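Local structure of adenylyltransferase and sulfurtransferase uba4 (Chaetomium thermophilum, 6YUB) at residues L246-Y254 against S266-G274. The protein probably adenylates and then thiolates a ubiquitin-like sulfur carrier for tRNA thiolation and molybdenum cofactor synthesis, this chain being its zinc-bearing ThiF-family adenylyltransferase part. Sequence-based numbering, arbitrary orientation.
Sequences LVQPTLLIY and SFRALKMGG
Tyr254 and Phe267 face each other as a non-hydrogen-bonded antiparallel pair and form an offset stack, centroids 4.3 Å apart and planes inclined by 18°. Tyr254 CD1 sits over the centre of the Phe267 ring, with Phe267 CZ in turn over a face of the tyrosine. Pairing puts both rings on one face, and their different first torsions help to lay one over the other: the tyrosine's CG lies opposite its own backbone N (chi1 174°), whereas the phenylalanine's stands beside it. At the edge of the Phe267 ring, near its plane, comes the Leu252 CD1 methyl. A leucine in place of Phe267 would probably leave the face of Tyr254 without its aromatic partner and let that ring shift. On the same face of the hairpin, Thr250 CG2 presses on Ala269 CB at 3.4 Å, tighter than usual for two carbons.

The opposite face is aliphatic at its centre. Ile253 CD1 meets Leu270 CD1 at 3.7 Å, and the bent chain of Met272 brings its CE to 3.8 Å from Leu251 CB. The illustration is of antiparallel pairing, in which paired residues share a face: Leu251 and Leu270 exchange two nearly straight backbone hydrogen bonds; Ile253 and Arg268 exchange two as well, one of them bent to 153° at its hydrogen. Just past the strands Met272 N donates to Pro249 O at 2.7 Å, while Lys271, at the end of its strand, stretches its extended chain until CE lies against Gln248 CB.

Arg268 turns its guanidinium to a salt bridge with an acidic side chain of another protein's chain; that chain also stacks an aromatic ring on Phe267. Within this chain, strand 267-271 is an outermost strand of the mixed sheet; strand 250-255 joins it to strand 161-167, where Met272 touches Ile165, and Gly274 ends near the four-cysteine zinc site.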
loop_
_atom_site.group_PDB
_atom_site.type_symbol
_atom_site.label_atom_id
_atom_site.label_comp_id
_atom_site.label_asym_id
_atom_site.label_seq_id
_atom_site.Cartn_x
_atom_site.Cartn_y
_atom_site.Cartn_z
ATOM N N LEU B 246 -18.446 5.274 7.573
ATOM C CA LEU B 246 -18.299 6.687 7.902
ATOM C C LEU B 246 -18.496 6.954 9.391
ATOM O O LEU B 246 -17.605 7.509 10.046
ATOM C CB LEU B 246 -19.289 7.518 7.074
ATOM C CG LEU B 246 -19.028 7.564 5.565
ATOM C CD1 LEU B 246 -20.119 8.357 4.856
ATOM C CD2 LEU B 246 -17.664 8.151 5.265
ATOM N N VAL B 247 -19.645 6.576 9.950
ATOM C CA VAL B 247 -19.894 6.827 11.369
ATOM C C VAL B 247 -18.901 6.056 12.228
ATOM O O VAL B 247 -18.425 6.559 13.256
ATOM C CB VAL B 247 -21.350 6.477 11.726
ATOM C CG1 VAL B 247 -21.516 6.350 13.233
ATOM C CG2 VAL B 247 -22.292 7.538 11.172
ATOM N N GLN B 248 -18.577 4.824 11.830
ATOM C CA GLN B 248 -17.542 4.016 12.475
ATOM C C GLN B 248 -16.479 3.741 11.421
ATOM O O GLN B 248 -16.531 2.715 10.727
ATOM C CB GLN B 248 -18.114 2.723 13.049
ATOM C CG GLN B 248 -18.947 2.929 14.298
ATOM C CD GLN B 248 -19.335 1.623 14.969
ATOM O OE1 GLN B 248 -18.480 0.891 15.472
ATOM N NE2 GLN B 248 -20.627 1.321 14.971
ATOM N N PRO B 249 -15.504 4.631 11.258
ATOM C CA PRO B 249 -14.545 4.492 10.158
ATOM C C PRO B 249 -13.472 3.457 10.471
ATOM O O PRO B 249 -13.305 3.004 11.602
ATOM C CB PRO B 249 -13.943 5.898 10.036
ATOM C CG PRO B 249 -13.998 6.436 11.449
ATOM C CD PRO B 249 -15.246 5.836 12.078
ATOM N N THR B 250 -12.735 3.096 9.427
ATOM C CA THR B 250 -11.637 2.150 9.527
ATOM C C THR B 250 -10.321 2.898 9.674
ATOM O O THR B 250 -10.083 3.898 8.988
ATOM C CB THR B 250 -11.585 1.249 8.290
ATOM O OG1 THR B 250 -12.777 0.456 8.219
ATOM C CG2 THR B 250 -10.370 0.339 8.333
ATOM N N LEU B 251 -9.470 2.413 10.571
ATOM C CA LEU B 251 -8.095 2.895 10.675
ATOM C C LEU B 251 -7.213 1.971 9.843
ATOM O O LEU B 251 -6.971 0.822 10.228
ATOM C CB LEU B 251 -7.630 2.933 12.127
ATOM C CG LEU B 251 -6.147 3.251 12.318
ATOM C CD1 LEU B 251 -5.798 4.624 11.739
ATOM C CD2 LEU B 251 -5.761 3.178 13.788
ATOM N N LEU B 252 -6.742 2.463 8.701
ATOM C CA LEU B 252 -5.876 1.680 7.829
ATOM C C LEU B 252 -4.435 1.818 8.302
ATOM O O LEU B 252 -3.945 2.937 8.500
ATOM C CB LEU B 252 -6.004 2.141 6.379
ATOM C CG LEU B 252 -5.258 1.286 5.350
ATOM C CD1 LEU B 252 -5.894 -0.089 5.241
ATOM C CD2 LEU B 252 -5.222 1.974 3.996
ATOM N N ILE B 253 -3.762 0.686 8.483
ATOM C CA ILE B 253 -2.366 0.655 8.906
ATOM C C ILE B 253 -1.605 -0.224 7.927
ATOM O O ILE B 253 -1.892 -1.422 7.812
ATOM C CB ILE B 253 -2.205 0.131 10.343
ATOM C CG1 ILE B 253 -3.015 0.994 11.315
ATOM C CG2 ILE B 253 -0.731 0.105 10.739
ATOM C CD1 ILE B 253 -2.900 0.577 12.763
ATOM N N TYR B 254 -0.640 0.362 7.227
ATOM C CA TYR B 254 0.211 -0.368 6.298
ATOM C C TYR B 254 1.612 -0.467 6.886
ATOM O O TYR B 254 2.273 0.554 7.096
ATOM C CB TYR B 254 0.250 0.313 4.932
ATOM C CG TYR B 254 1.234 -0.333 3.984
ATOM C CD1 TYR B 254 1.220 -1.706 3.773
ATOM C CD2 TYR B 254 2.178 0.425 3.309
ATOM C CE1 TYR B 254 2.119 -2.306 2.919
ATOM C CE2 TYR B 254 3.083 -0.166 2.446
ATOM C CZ TYR B 254 3.048 -1.528 2.254
ATOM O OH TYR B 254 3.943 -2.127 1.403
ATOM N N SER B 266 0.080 -7.218 6.223
ATOM C CA SER B 266 0.789 -5.948 6.133
ATOM C C SER B 266 -0.189 -4.782 6.189
ATOM O O SER B 266 0.135 -3.726 6.739
ATOM C CB SER B 266 1.614 -5.895 4.849
ATOM O OG SER B 266 2.590 -6.922 4.835
ATOM N N PHE B 267 -1.385 -4.963 5.632
ATOM C CA PHE B 267 -2.477 -4.008 5.764
ATOM C C PHE B 267 -3.407 -4.477 6.882
ATOM O O PHE B 267 -3.928 -5.593 6.829
ATOM C CB PHE B 267 -3.259 -3.883 4.456
ATOM C CG PHE B 267 -2.539 -3.124 3.385
ATOM C CD1 PHE B 267 -2.657 -1.747 3.299
ATOM C CD2 PHE B 267 -1.750 -3.782 2.459
ATOM C CE1 PHE B 267 -1.999 -1.038 2.309
ATOM C CE2 PHE B 267 -1.086 -3.079 1.467
ATOM C CZ PHE B 267 -1.214 -1.709 1.391
ATOM N N ARG B 268 -3.602 -3.631 7.889
ATOM C CA ARG B 268 -4.558 -3.890 8.958
ATOM C C ARG B 268 -5.657 -2.836 8.896
ATOM O O ARG B 268 -5.369 -1.634 8.843
ATOM C CB ARG B 268 -3.886 -3.866 10.334
ATOM C CG ARG B 268 -2.913 -5.004 10.591
ATOM C CD ARG B 268 -3.588 -6.368 10.500
ATOM N NE ARG B 268 -4.765 -6.482 11.354
ATOM C CZ ARG B 268 -4.726 -6.707 12.665
ATOM N NH1 ARG B 268 -3.562 -6.825 13.292
ATOM N NH2 ARG B 268 -5.855 -6.803 13.355
ATOM N N ALA B 269 -6.901 -3.286 8.888
ATOM C CA ALA B 269 -8.077 -2.418 8.895
ATOM C C ALA B 269 -8.747 -2.563 10.258
ATOM O O ALA B 269 -9.441 -3.549 10.517
ATOM C CB ALA B 269 -9.032 -2.785 7.761
ATOM N N LEU B 270 -8.529 -1.582 11.129
ATOM C CA LEU B 270 -9.090 -1.586 12.473
ATOM C C LEU B 270 -10.336 -0.710 12.483
ATOM O O LEU B 270 -10.263 0.477 12.155
ATOM C CB LEU B 270 -8.065 -1.076 13.486
ATOM C CG LEU B 270 -6.722 -1.809 13.479
ATOM C CD1 LEU B 270 -5.749 -1.165 14.446
ATOM C CD2 LEU B 270 -6.916 -3.287 13.812
ATOM N N LYS B 271 -11.475 -1.290 12.855
ATOM C CA LYS B 271 -12.703 -0.512 12.924
ATOM C C LYS B 271 -12.678 0.380 14.161
ATOM O O LYS B 271 -12.379 -0.079 15.267
ATOM C CB LYS B 271 -13.927 -1.423 12.956
ATOM C CG LYS B 271 -15.242 -0.657 12.848
ATOM C CD LYS B 271 -16.434 -1.585 12.680
ATOM C CE LYS B 271 -17.663 -0.816 12.212
ATOM N NZ LYS B 271 -18.762 -1.720 11.761
ATOM N N MET B 272 -12.991 1.654 13.969
ATOM C CA MET B 272 -13.019 2.626 15.048
ATOM C C MET B 272 -14.443 2.804 15.562
ATOM O O MET B 272 -15.422 2.519 14.869
ATOM C CB MET B 272 -12.471 3.977 14.578
ATOM C CG MET B 272 -10.998 3.969 14.221
ATOM S SD MET B 272 -9.913 3.790 15.649
ATOM C CE MET B 272 -9.350 2.105 15.427
ATOM N N GLY B 273 -14.543 3.289 16.796
ATOM C CA GLY B 273 -15.829 3.651 17.345
ATOM C C GLY B 273 -16.300 4.996 16.834
ATOM O O GLY B 273 -15.561 5.755 16.207
ATOM N N GLY B 274 -17.566 5.290 17.106
ATOM C CA GLY B 274 -18.139 6.570 16.760
ATOM C C GLY B 274 -17.690 7.661 17.711
ATOM O O GLY B 274 -16.795 7.487 18.540
#